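Local coordinates for protein GRMZM2G135359 pseudokinase (Zea mays, PDB 6CPY) that belongs to the receptor-like pseudokinases, its kinase-fold domain described here probably serving signalling at the membrane, while the ATP binding and kinase activity assigned to its family remain doubtful, at residues E132-H135 with K141-W144; S63-A68 with N105-C110; S247-G252 with T271-C276; A155-H160 with A186-L191. All coordinates share one frame; numbering follows the deposited sequence.

Contact 1. Residues E132-H135 with K141-W144; sequences EHLH and KLDW
H133 and K141 meet through the backbone oxygen that H133 presents near the end of its helix, an instance of a helix terminus whose late carbonyls are taken up by the loop that follows. Two polar partners grip this oxygen. K141 NZ donates to H133 O over 3.3 Å, arriving with a C=O...N angle of 125° and 53° above the carbonyl plane, so it does not follow a lone pair. A water donates to the same H133 O at 2.8 Å and accepts from L142 N at 3.2 Å, tying the loop backbone to the helix. The lysine chain leaves its backbone pointing away from the helix and folds back: chi2 (-61°) turns it, and NZ ends where it can also donate to V136 O. Its ammonium thus has two backbone carbonyl oxygens as acceptors, whose partial charges would probably stabilise it.

The apolar share belongs to L142. Its CD1 rests on H133 CB at 3.9 Å and comes within 4.3 Å of L134 CD2, so one methyl branch covers the flank of the last helical turn. The H133 imidazole is held separately, ND1 bonding to E140 O while the ring meets F184 edge-to-face.

In the kinase fold helix 130-135 is the short helix after the hinge, and this contact turns the chain from it into helix 144-164. L142 also packs on I150 and L134 on R147 of that long helix, while E227 of helix 214-230 touches L134 and bonds to H135 NE2.

Contact 2. Residues S63-A68 with N105-C110; sequences SGVEIA and NLLGYC
L107 offers a single methyl, CD1, to both V65 and I67, and that methyl makes up the whole of the first shell. V65 CG1 reaches it tip to tip at 4.2 Å; I67 CG2 lies equally far from L107 CD1, but there the two side chains cross obliquely. The contact is light, with 76 Å² buried in all, and it illustrates how side chains of next-but-one strands, and of the loop leading into one, can touch while their backbones stay apart: even the nearest CA atoms, those of I67 and L107, are 8.3 Å from each other.

Torsions set the methyls in place. In V65 the touching CG1 is trans to the backbone N (chi1 171°), which carries it toward L107. I67 holds CG1 between its N and carbonyl carbon (chi1 56°), leaving CG2 as the branch that meets the leucine.

Further out, each backbone has an irregularity beside the contact. L107 and G108 both face V121 in a classic beta bulge. Ahead of V65 the chain makes an ST turn, S63 OG accepting from V65 N at 3.3 Å with an N-H...O angle of 163° and with G64, at positive phi, as the residue between them.

Strand 117-123 runs between the two strands and bonds to both, A68 pairing with F122 and L107 with V121. I67 packs on V121 and on L37 of helix 34-40, whereas L106 turns to I92 and L95 of helix 82-96. The contact thus joins strands 66-72 and 106-112, third and fourth of the kinase N-lobe sheet in chain order, over the fifth.

Contact 3. Residues S247-G252 with T271-C276; sequences SRYFEG and TARALC
R273 O receives a water at 2.8 Å, and that water is also 2.8 Å from Y249 OH, making a one-molecule bridge from the phenol to the helix backbone. The water lies in the plane of the tyrosine ring. R273 itself adds little, its CG standing 4.3 Å from Y249 OH while its guanidinium pairs with E269 and D270.

The closer packing is round C276, where two aromatic residues approach the helix. Y249 has its CG trans to the backbone N (chi1 176°) and reaches across to put CE2 3.8 Å from C276 CB. The sulfur meets that ring obliquely: C276 SG is 4.9 Å from its centroid and 38° off the normal, a Cys sulfur-aromatic contact. F250 uses its rim instead, CE1 lying 3.3 Å from C276 O, with the oxygen near the ring plane. The two aromatics also touch each other, Y249 CD2 standing over one face of F250, offset toward the rim.

Behind them helix 240-250 closes in a Schellman motif, G252 taking positive phi and its N bonding to Y249 O at 3.0 Å. L259 of helix 256-259 touches both Y249 and C276. Such packing joins helices 240-250 and 269-282, the G and H helices of the protein kinase C-lobe.

Contact 4. Residues A155-H160 with A186-L191; sequences AYCLEH and AKVSDL
V188 directs its side chain at the helix and meets C157 and L158 with different parts of the isopropyl group. C157 reaches toward it from the helix: its SG sits 3.9 Å from V188 CB and 4.0 Å from V188 CG2, touching the branch point as well as a methyl. L158 stands at about a right angle to the valine, and only its CD1 is engaged, 4.1 Å from V188 CG2. V188 CG2 is therefore shared by two successive helical residues, a small example of a strand residue fitted against a helix by apolar packing.

The cysteine owes its reach to a chi1 of -177°, which places SG trans to the backbone N and extends it from the helix. L158 begins by pointing past the strand, and its later torsion brings CD1 round. All three residues are buried.

Side chains alternate from K187 to S189. K187 points away from the helix, its ammonium paired with E123 and bonded to the carbonyls of K101 and F103. S189 also turns away and bonds through OG to T177 O. The backbone of V188 is tied to N102 and M104, so the chain leading to the N-lobe sheet holds the valine in place, while L158 packs on I217 and Y221 of helix 214-230.

D190 follows, bound to R171 and W194; by sequence it occupies the aspartate position of the DFG motif, here reading DLE. The contact thus sets the E helix of the C-lobe against the strand that leads into this degenerate motif, at the heart of the kinase fold.

Contacts 1, 3 and 4 belong to the helical lobe, whereas contact 2 lies in the sheet of the N-lobe, its centre about 41 Å from that of contact 3. Contact 4 is the most central and wholly apolar across its segments; contact 2 is equally apolar but thin and partly exposed. Contact 1 is buried too, yet like the partly exposed contact 3 it uses a bridging water, and it adds a lysine bond. Helix 144-164 relates three of them. It starts with W144 in contact 1, which packs on T271, A272 and L275 of contact 3, and its later turns form contact 4. Between the lobes, N105 of contact 2 approaches K187 of contact 4.

Contact 1. Residues E132-H135 with K141-W144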
loop_
_atom_site.group_PDB
_atom_site.type_symbol
_atom_site.label_atom_id
_atom_site.label_comp_id
_atom_site.label_asym_id
_atom_site.label_seq_id
_atom_site.Cartn_x
_atom_site.Cartn_y
_atom_site.Cartn_z
ATOM N N GLU A 132 -6.005 -10.935 -2.691
ATOM C CA GLU A 132 -6.721 -11.654 -3.753
ATOM C C GLU A 132 -5.912 -12.816 -4.300
ATOM O O GLU A 132 -6.417 -13.932 -4.393
ATOM C CB GLU A 132 -7.097 -10.711 -4.909
ATOM C CG GLU A 132 -8.324 -9.858 -4.628
ATOM C CD GLU A 132 -8.461 -8.649 -5.547
ATOM O OE1 GLU A 132 -7.597 -8.429 -6.429
ATOM O OE2 GLU A 132 -9.447 -7.900 -5.374
ATOM N N HIS A 133 -4.654 -12.558 -4.652
ATOM C CA HIS A 133 -3.793 -13.600 -5.209
ATOM C C HIS A 133 -3.390 -14.684 -4.235
ATOM O O HIS A 133 -3.146 -15.817 -4.660
ATOM C CB HIS A 133 -2.567 -12.989 -5.885
ATOM C CG HIS A 133 -2.861 -12.448 -7.240
ATOM N ND1 HIS A 133 -2.857 -13.238 -8.370
ATOM C CD2 HIS A 133 -3.237 -11.213 -7.644
ATOM C CE1 HIS A 133 -3.187 -12.504 -9.417
ATOM N NE2 HIS A 133 -3.421 -11.270 -9.006
ATOM N N LEU A 134 -3.334 -14.367 -2.943
ATOM C CA LEU A 134 -3.009 -15.353 -1.922
ATOM C C LEU A 134 -4.211 -16.200 -1.499
ATOM O O LEU A 134 -4.054 -17.382 -1.217
ATOM C CB LEU A 134 -2.414 -14.685 -0.682
ATOM C CG LEU A 134 -1.010 -14.087 -0.810
ATOM C CD1 LEU A 134 -0.588 -13.421 0.484
ATOM C CD2 LEU A 134 0.004 -15.156 -1.202
ATOM N N HIS A 135 -5.397 -15.597 -1.452
ATOM C CA HIS A 135 -6.536 -16.220 -0.775
ATOM C C HIS A 135 -7.772 -16.502 -1.647
ATOM O O HIS A 135 -8.571 -17.372 -1.301
ATOM C CB HIS A 135 -6.942 -15.377 0.436
ATOM C CG HIS A 135 -5.812 -15.050 1.360
ATOM N ND1 HIS A 135 -5.167 -15.999 2.126
ATOM C CD2 HIS A 135 -5.224 -13.866 1.655
ATOM C CE1 HIS A 135 -4.233 -15.411 2.852
ATOM N NE2 HIS A 135 -4.245 -14.117 2.579
ATOM N N LYS A 141 -2.136 -18.125 -8.569
ATOM C CA LYS A 141 -1.227 -18.342 -7.446
ATOM C C LYS A 141 0.186 -17.895 -7.794
ATOM O O LYS A 141 0.601 -17.919 -8.958
ATOM C CB LYS A 141 -1.242 -19.810 -6.994
ATOM C CG LYS A 141 -2.604 -20.305 -6.502
ATOM C CD LYS A 141 -3.111 -19.530 -5.285
ATOM C CE LYS A 141 -4.625 -19.631 -5.104
ATOM N NZ LYS A 141 -5.194 -18.364 -4.546
ATOM N N LEU A 142 0.912 -17.482 -6.761
ATOM C CA LEU A 142 2.232 -16.881 -6.905
ATOM C C LEU A 142 3.304 -17.905 -6.520
ATOM O O LEU A 142 3.197 -18.512 -5.465
ATOM C CB LEU A 142 2.309 -15.670 -5.977
ATOM C CG LEU A 142 1.303 -14.546 -6.272
ATOM C CD1 LEU A 142 1.200 -13.618 -5.077
ATOM C CD2 LEU A 142 1.713 -13.781 -7.516
ATOM N N ASP A 143 4.323 -18.097 -7.361
ATOM C CA ASP A 143 5.416 -19.037 -7.037
ATOM C C ASP A 143 6.459 -18.439 -6.081
ATOM O O ASP A 143 6.315 -17.302 -5.653
ATOM C CB ASP A 143 6.063 -19.609 -8.304
ATOM C CG ASP A 143 6.802 -18.570 -9.142
ATOM O OD1 ASP A 143 7.021 -17.412 -8.712
ATOM O OD2 ASP A 143 7.163 -18.943 -10.274
ATOM N N TRP A 144 7.486 -19.215 -5.726
ATOM C CA TRP A 144 8.484 -18.768 -4.764
ATOM C C TRP A 144 9.140 -17.441 -5.147
ATOM O O TRP A 144 9.180 -16.518 -4.343
ATOM C CB TRP A 144 9.550 -19.852 -4.559
ATOM C CG TRP A 144 10.582 -19.480 -3.584
ATOM C CD1 TRP A 144 11.876 -19.148 -3.839
ATOM C CD2 TRP A 144 10.413 -19.396 -2.175
ATOM N NE1 TRP A 144 12.534 -18.874 -2.665
ATOM C CE2 TRP A 144 11.650 -19.007 -1.628
ATOM C CE3 TRP A 144 9.332 -19.616 -1.321
ATOM C CZ2 TRP A 144 11.837 -18.850 -0.259
ATOM C CZ3 TRP A 144 9.517 -19.448 0.033
ATOM C CH2 TRP A 144 10.756 -19.063 0.551
HETATM O O HOH W 1 -0.748 -17.202 -4.090
#

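Contact 2. Residues S63-A68 with N105-C110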
loop_
_atom_site.group_PDB
_atom_site.type_symbol
_atom_site.label_atom_id
_atom_site.label_comp_id
_atom_site.label_asym_id
_atom_site.label_seq_id
_atom_site.Cartn_x
_atom_site.Cartn_y
_atom_site.Cartn_z
ATOM N N SER A 63 -2.653 10.475 -22.541
ATOM C CA SER A 63 -1.298 9.935 -22.743
ATOM C C SER A 63 -1.218 8.412 -22.918
ATOM O O SER A 63 -0.175 7.899 -23.337
ATOM C CB SER A 63 -0.421 10.299 -21.541
ATOM O OG SER A 63 -0.932 9.703 -20.348
ATOM N N GLY A 64 -2.287 7.699 -22.550
ATOM C CA GLY A 64 -2.305 6.239 -22.526
ATOM C C GLY A 64 -2.027 5.654 -21.148
ATOM O O GLY A 64 -2.148 4.445 -20.949
ATOM N N VAL A 65 -1.645 6.499 -20.189
ATOM C CA VAL A 65 -1.347 6.032 -18.842
ATOM C C VAL A 65 -2.634 5.628 -18.134
ATOM O O VAL A 65 -3.558 6.423 -18.026
ATOM C CB VAL A 65 -0.615 7.118 -18.023
ATOM C CG1 VAL A 65 -0.509 6.715 -16.566
ATOM C CG2 VAL A 65 0.771 7.375 -18.618
ATOM N N GLU A 66 -2.687 4.386 -17.669
ATOM C CA GLU A 66 -3.841 3.892 -16.938
ATOM C C GLU A 66 -3.786 4.405 -15.499
ATOM O O GLU A 66 -2.706 4.510 -14.912
ATOM C CB GLU A 66 -3.891 2.369 -16.995
ATOM C CG GLU A 66 -4.180 1.852 -18.398
ATOM C CD GLU A 66 -4.193 0.338 -18.458
ATOM O OE1 GLU A 66 -5.228 -0.290 -18.132
ATOM O OE2 GLU A 66 -3.148 -0.220 -18.815
ATOM N N ILE A 67 -4.949 4.715 -14.948
ATOM C CA ILE A 67 -5.048 5.331 -13.629
ATOM C C ILE A 67 -6.110 4.663 -12.786
ATOM O O ILE A 67 -7.082 4.089 -13.289
ATOM C CB ILE A 67 -5.353 6.850 -13.719
ATOM C CG1 ILE A 67 -6.622 7.122 -14.529
ATOM C CG2 ILE A 67 -4.171 7.585 -14.335
ATOM C CD1 ILE A 67 -7.022 8.583 -14.604
ATOM N N ALA A 68 -5.913 4.746 -11.482
ATOM C CA ALA A 68 -6.926 4.384 -10.532
ATOM C C ALA A 68 -7.267 5.669 -9.808
ATOM O O ALA A 68 -6.383 6.321 -9.233
ATOM C CB ALA A 68 -6.404 3.341 -9.564
ATOM N N ASN A 105 2.007 5.347 -6.798
ATOM C CA ASN A 105 2.325 6.769 -6.759
ATOM C C ASN A 105 1.141 7.656 -7.156
ATOM O O ASN A 105 0.321 7.293 -8.014
ATOM C CB ASN A 105 3.538 7.072 -7.631
ATOM C CG ASN A 105 4.792 6.369 -7.138
ATOM O OD1 ASN A 105 5.250 6.632 -6.050
ATOM N ND2 ASN A 105 5.326 5.472 -7.936
ATOM N N LEU A 106 1.038 8.774 -6.448
ATOM C CA LEU A 106 0.088 9.832 -6.758
ATOM C C LEU A 106 0.498 10.567 -8.032
ATOM O O LEU A 106 1.611 11.129 -8.108
ATOM C CB LEU A 106 0.047 10.823 -5.586
ATOM C CG LEU A 106 -0.980 11.950 -5.700
ATOM C CD1 LEU A 106 -2.394 11.418 -5.636
ATOM C CD2 LEU A 106 -0.725 12.950 -4.581
ATOM N N LEU A 107 -0.377 10.538 -9.041
ATOM C CA LEU A 107 -0.107 11.136 -10.356
ATOM C C LEU A 107 -0.829 12.464 -10.600
ATOM O O LEU A 107 -0.533 13.162 -11.576
ATOM C CB LEU A 107 -0.536 10.177 -11.464
ATOM C CG LEU A 107 0.178 8.824 -11.487
ATOM C CD1 LEU A 107 -0.396 7.938 -12.598
ATOM C CD2 LEU A 107 1.678 9.020 -11.637
ATOM N N GLY A 108 -1.803 12.778 -9.755
ATOM C CA GLY A 108 -2.565 14.010 -9.894
ATOM C C GLY A 108 -3.703 14.093 -8.908
ATOM O O GLY A 108 -3.911 13.193 -8.096
ATOM N N TYR A 109 -4.448 15.191 -8.957
ATOM C CA TYR A 109 -5.603 15.337 -8.088
ATOM C C TYR A 109 -6.638 16.197 -8.802
ATOM O O TYR A 109 -6.309 16.871 -9.774
ATOM C CB TYR A 109 -5.207 15.943 -6.747
ATOM C CG TYR A 109 -4.769 17.380 -6.836
ATOM C CD1 TYR A 109 -3.448 17.703 -7.090
ATOM C CD2 TYR A 109 -5.688 18.414 -6.695
ATOM C CE1 TYR A 109 -3.042 19.026 -7.197
ATOM C CE2 TYR A 109 -5.287 19.739 -6.798
ATOM C CZ TYR A 109 -3.961 20.031 -7.043
ATOM O OH TYR A 109 -3.540 21.339 -7.140
ATOM N N CYS A 110 -7.879 16.133 -8.348
ATOM C CA CYS A 110 -8.922 16.986 -8.919
ATOM C C CYS A 110 -9.895 17.405 -7.836
ATOM O O CYS A 110 -10.508 16.566 -7.146
ATOM C CB CYS A 110 -9.642 16.295 -10.073
ATOM S SG CYS A 110 -11.117 17.176 -10.669
#

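Contact 3. Residues S247-G252 with T271-C276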
loop_
_atom_site.group_PDB
_atom_site.type_symbol
_atom_site.label_atom_id
_atom_site.label_comp_id
_atom_site.label_asym_id
_atom_site.label_seq_id
_atom_site.Cartn_x
_atom_site.Cartn_y
_atom_site.Cartn_z
ATOM N N SER A 247 2.896 -20.337 16.898
ATOM C CA SER A 247 3.712 -20.596 18.088
ATOM C C SER A 247 4.404 -21.954 18.019
ATOM O O SER A 247 5.569 -22.073 18.385
ATOM C CB SER A 247 2.866 -20.509 19.364
ATOM O OG SER A 247 2.525 -19.162 19.640
ATOM N N ARG A 248 3.689 -22.966 17.544
ATOM C CA ARG A 248 4.252 -24.302 17.435
ATOM C C ARG A 248 5.468 -24.273 16.521
ATOM O O ARG A 248 6.482 -24.894 16.842
ATOM C CB ARG A 248 3.230 -25.327 16.932
ATOM C CG ARG A 248 3.855 -26.697 16.699
ATOM C CD ARG A 248 2.876 -27.839 16.834
ATOM N NE ARG A 248 1.864 -27.841 15.789
ATOM C CZ ARG A 248 1.982 -28.430 14.602
ATOM N NH1 ARG A 248 3.088 -29.081 14.265
ATOM N NH2 ARG A 248 0.972 -28.362 13.742
ATOM N N TYR A 249 5.390 -23.534 15.409
ATOM C CA TYR A 249 6.561 -23.410 14.525
ATOM C C TYR A 249 7.755 -22.771 15.240
ATOM O O TYR A 249 8.854 -23.333 15.263
ATOM C CB TYR A 249 6.277 -22.614 13.239
ATOM C CG TYR A 249 7.551 -22.459 12.437
ATOM C CD1 TYR A 249 8.025 -23.505 11.647
ATOM C CD2 TYR A 249 8.329 -21.314 12.546
ATOM C CE1 TYR A 249 9.226 -23.390 10.964
ATOM C CE2 TYR A 249 9.522 -21.184 11.860
ATOM C CZ TYR A 249 9.961 -22.229 11.073
ATOM O OH TYR A 249 11.141 -22.097 10.389
ATOM N N PHE A 250 7.551 -21.598 15.823
ATOM C CA PHE A 250 8.666 -20.878 16.445
ATOM C C PHE A 250 9.266 -21.594 17.661
ATOM O O PHE A 250 10.421 -21.355 17.997
ATOM C CB PHE A 250 8.276 -19.434 16.754
ATOM C CG PHE A 250 8.131 -18.604 15.514
ATOM C CD1 PHE A 250 9.221 -18.424 14.679
ATOM C CD2 PHE A 250 6.914 -18.062 15.149
ATOM C CE1 PHE A 250 9.110 -17.697 13.508
ATOM C CE2 PHE A 250 6.796 -17.323 13.978
ATOM C CZ PHE A 250 7.893 -17.144 13.157
ATOM N N GLU A 251 8.499 -22.491 18.275
ATOM C CA GLU A 251 8.989 -23.266 19.420
ATOM C C GLU A 251 9.660 -24.578 18.999
ATOM O O GLU A 251 10.103 -25.359 19.848
ATOM C CB GLU A 251 7.846 -23.502 20.400
ATOM C CG GLU A 251 7.396 -22.199 21.051
ATOM C CD GLU A 251 6.139 -22.333 21.884
ATOM O OE1 GLU A 251 5.551 -23.433 21.920
ATOM O OE2 GLU A 251 5.738 -21.318 22.498
ATOM N N GLY A 252 9.741 -24.812 17.692
ATOM C CA GLY A 252 10.473 -25.942 17.150
ATOM C C GLY A 252 9.675 -27.209 16.929
ATOM O O GLY A 252 10.277 -28.265 16.714
ATOM N N THR A 271 16.423 -20.813 2.827
ATOM C CA THR A 271 15.908 -19.463 2.573
ATOM C C THR A 271 14.592 -19.235 3.305
ATOM O O THR A 271 14.373 -18.182 3.919
ATOM C CB THR A 271 15.754 -19.245 1.063
ATOM O OG1 THR A 271 16.992 -19.574 0.437
ATOM C CG2 THR A 271 15.424 -17.789 0.746
ATOM N N ALA A 272 13.720 -20.230 3.262
ATOM C CA ALA A 272 12.483 -20.166 4.014
ATOM C C ALA A 272 12.738 -20.004 5.512
ATOM O O ALA A 272 12.120 -19.156 6.158
ATOM C CB ALA A 272 11.626 -21.374 3.728
ATOM N N ARG A 273 13.666 -20.794 6.066
ATOM C CA ARG A 273 14.038 -20.634 7.483
ATOM C C ARG A 273 14.458 -19.225 7.825
ATOM O O ARG A 273 13.989 -18.643 8.810
ATOM C CB ARG A 273 15.193 -21.557 7.882
ATOM C CG ARG A 273 14.781 -22.946 8.227
ATOM C CD ARG A 273 15.934 -23.763 8.815
ATOM N NE ARG A 273 15.375 -25.062 9.143
ATOM C CZ ARG A 273 15.364 -26.119 8.345
ATOM N NH1 ARG A 273 15.967 -26.098 7.158
ATOM N NH2 ARG A 273 14.774 -27.230 8.756
ATOM N N ALA A 274 15.361 -18.684 7.020
ATOM C CA ALA A 274 15.893 -17.363 7.274
ATOM C C ALA A 274 14.759 -16.317 7.220
ATOM O O ALA A 274 14.708 -15.408 8.047
ATOM C CB ALA A 274 17.005 -17.050 6.291
ATOM N N LEU A 275 13.837 -16.457 6.269
ATOM C CA LEU A 275 12.717 -15.499 6.176
ATOM C C LEU A 275 11.793 -15.603 7.387
ATOM O O LEU A 275 11.278 -14.583 7.870
ATOM C CB LEU A 275 11.926 -15.701 4.887
ATOM C CG LEU A 275 12.723 -15.299 3.638
ATOM C CD1 LEU A 275 12.027 -15.807 2.384
ATOM C CD2 LEU A 275 12.918 -13.788 3.568
ATOM N N CYS A 276 11.590 -16.822 7.888
ATOM C CA CYS A 276 10.790 -17.009 9.107
ATOM C C CYS A 276 11.453 -16.394 10.357
ATOM O O CYS A 276 10.757 -15.962 11.271
ATOM C CB CYS A 276 10.460 -18.481 9.333
ATOM S SG CYS A 276 9.305 -19.153 8.117
HETATM O O HOH W 2 12.880 -19.944 11.049
#

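Contact 4. Residues A155-H160 with A186-L191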
loop_
_atom_site.group_PDB
_atom_site.type_symbol
_atom_site.label_atom_id
_atom_site.label_comp_id
_atom_site.label_asym_id
_atom_site.label_seq_id
_atom_site.Cartn_x
_atom_site.Cartn_y
_atom_site.Cartn_z
ATOM N N ALA A 155 9.351 -4.304 1.397
ATOM C CA ALA A 155 10.367 -3.843 2.332
ATOM C C ALA A 155 11.065 -2.567 1.849
ATOM O O ALA A 155 11.254 -1.641 2.636
ATOM C CB ALA A 155 11.388 -4.938 2.601
ATOM N N TYR A 156 11.428 -2.512 0.569
ATOM C CA TYR A 156 12.104 -1.325 0.008
ATOM C C TYR A 156 11.210 -0.086 0.066
ATOM O O TYR A 156 11.698 1.006 0.339
ATOM C CB TYR A 156 12.550 -1.539 -1.435
ATOM C CG TYR A 156 13.764 -2.431 -1.627
ATOM C CD1 TYR A 156 14.918 -2.264 -0.852
ATOM C CD2 TYR A 156 13.787 -3.394 -2.635
ATOM C CE1 TYR A 156 16.034 -3.074 -1.045
ATOM C CE2 TYR A 156 14.907 -4.192 -2.848
ATOM C CZ TYR A 156 16.018 -4.041 -2.041
ATOM O OH TYR A 156 17.122 -4.848 -2.244
ATOM N N CYS A 157 9.916 -0.264 -0.192
ATOM C CA CYS A 157 8.954 0.845 -0.075
ATOM C C CYS A 157 8.859 1.330 1.372
ATOM O O CYS A 157 8.993 2.536 1.659
ATOM C CB CYS A 157 7.568 0.419 -0.568
ATOM S SG CYS A 157 6.362 1.767 -0.529
ATOM N N LEU A 158 8.648 0.397 2.293
ATOM C CA LEU A 158 8.502 0.764 3.700
ATOM C C LEU A 158 9.761 1.446 4.256
ATOM O O LEU A 158 9.657 2.373 5.074
ATOM C CB LEU A 158 8.123 -0.451 4.552
ATOM C CG LEU A 158 6.630 -0.810 4.643
ATOM C CD1 LEU A 158 5.920 -0.740 3.307
ATOM C CD2 LEU A 158 6.457 -2.186 5.257
ATOM N N GLU A 159 10.931 0.980 3.828
ATOM C CA GLU A 159 12.210 1.587 4.220
ATOM C C GLU A 159 12.297 3.019 3.674
ATOM O O GLU A 159 12.736 3.943 4.371
ATOM C CB GLU A 159 13.379 0.755 3.689
ATOM C CG GLU A 159 14.771 1.295 4.024
ATOM C CD GLU A 159 15.890 0.552 3.305
ATOM O OE1 GLU A 159 15.680 0.074 2.164
ATOM O OE2 GLU A 159 16.997 0.456 3.876
ATOM N N HIS A 160 11.883 3.198 2.423
ATOM C CA HIS A 160 11.912 4.519 1.805
ATOM C C HIS A 160 10.949 5.472 2.511
ATOM O O HIS A 160 11.296 6.626 2.783
ATOM C CB HIS A 160 11.592 4.434 0.312
ATOM C CG HIS A 160 11.754 5.741 -0.398
ATOM N ND1 HIS A 160 10.686 6.449 -0.902
ATOM C CD2 HIS A 160 12.853 6.490 -0.644
ATOM C CE1 HIS A 160 11.123 7.571 -1.449
ATOM N NE2 HIS A 160 12.434 7.621 -1.306
ATOM N N ALA A 186 5.440 -5.552 -6.372
ATOM C CA ALA A 186 4.612 -4.956 -5.339
ATOM C C ALA A 186 4.455 -3.452 -5.534
ATOM O O ALA A 186 5.418 -2.766 -5.839
ATOM C CB ALA A 186 5.212 -5.217 -3.967
ATOM N N LYS A 187 3.235 -2.960 -5.322
ATOM C CA LYS A 187 2.979 -1.542 -5.100
ATOM C C LYS A 187 2.135 -1.352 -3.850
ATOM O O LYS A 187 0.930 -1.658 -3.828
ATOM C CB LYS A 187 2.335 -0.892 -6.340
ATOM C CG LYS A 187 3.376 -0.445 -7.364
ATOM C CD LYS A 187 2.781 0.391 -8.493
ATOM C CE LYS A 187 3.831 0.755 -9.519
ATOM N NZ LYS A 187 4.777 1.802 -9.049
ATOM N N VAL A 188 2.782 -0.882 -2.787
ATOM C CA VAL A 188 2.096 -0.559 -1.547
ATOM C C VAL A 188 1.260 0.693 -1.812
ATOM O O VAL A 188 1.722 1.607 -2.494
ATOM C CB VAL A 188 3.072 -0.282 -0.397
ATOM C CG1 VAL A 188 2.318 0.061 0.882
ATOM C CG2 VAL A 188 3.992 -1.485 -0.181
ATOM N N SER A 189 0.042 0.722 -1.287
ATOM C CA SER A 189 -0.875 1.833 -1.586
ATOM C C SER A 189 -1.344 2.579 -0.357
ATOM O O SER A 189 -1.289 2.073 0.773
ATOM C CB SER A 189 -2.085 1.335 -2.356
ATOM O OG SER A 189 -2.937 0.567 -1.537
ATOM N N ASP A 190 -1.825 3.794 -0.594
ATOM C CA ASP A 190 -2.516 4.560 0.415
ATOM C C ASP A 190 -3.682 5.284 -0.265
ATOM O O ASP A 190 -3.564 6.451 -0.656
ATOM C CB ASP A 190 -1.571 5.550 1.059
ATOM C CG ASP A 190 -2.256 6.424 2.104
ATOM O OD1 ASP A 190 -3.355 6.093 2.592
ATOM O OD2 ASP A 190 -1.680 7.466 2.429
ATOM N N LEU A 191 -4.791 4.572 -0.388
ATOM C CA LEU A 191 -5.952 5.036 -1.150
ATOM C C LEU A 191 -7.020 5.719 -0.294
ATOM O O LEU A 191 -7.841 6.485 -0.811
ATOM C CB LEU A 191 -6.553 3.858 -1.905
ATOM C CG LEU A 191 -5.591 3.215 -2.909
ATOM C CD1 LEU A 191 -6.167 1.926 -3.448
ATOM C CD2 LEU A 191 -5.257 4.165 -4.050
#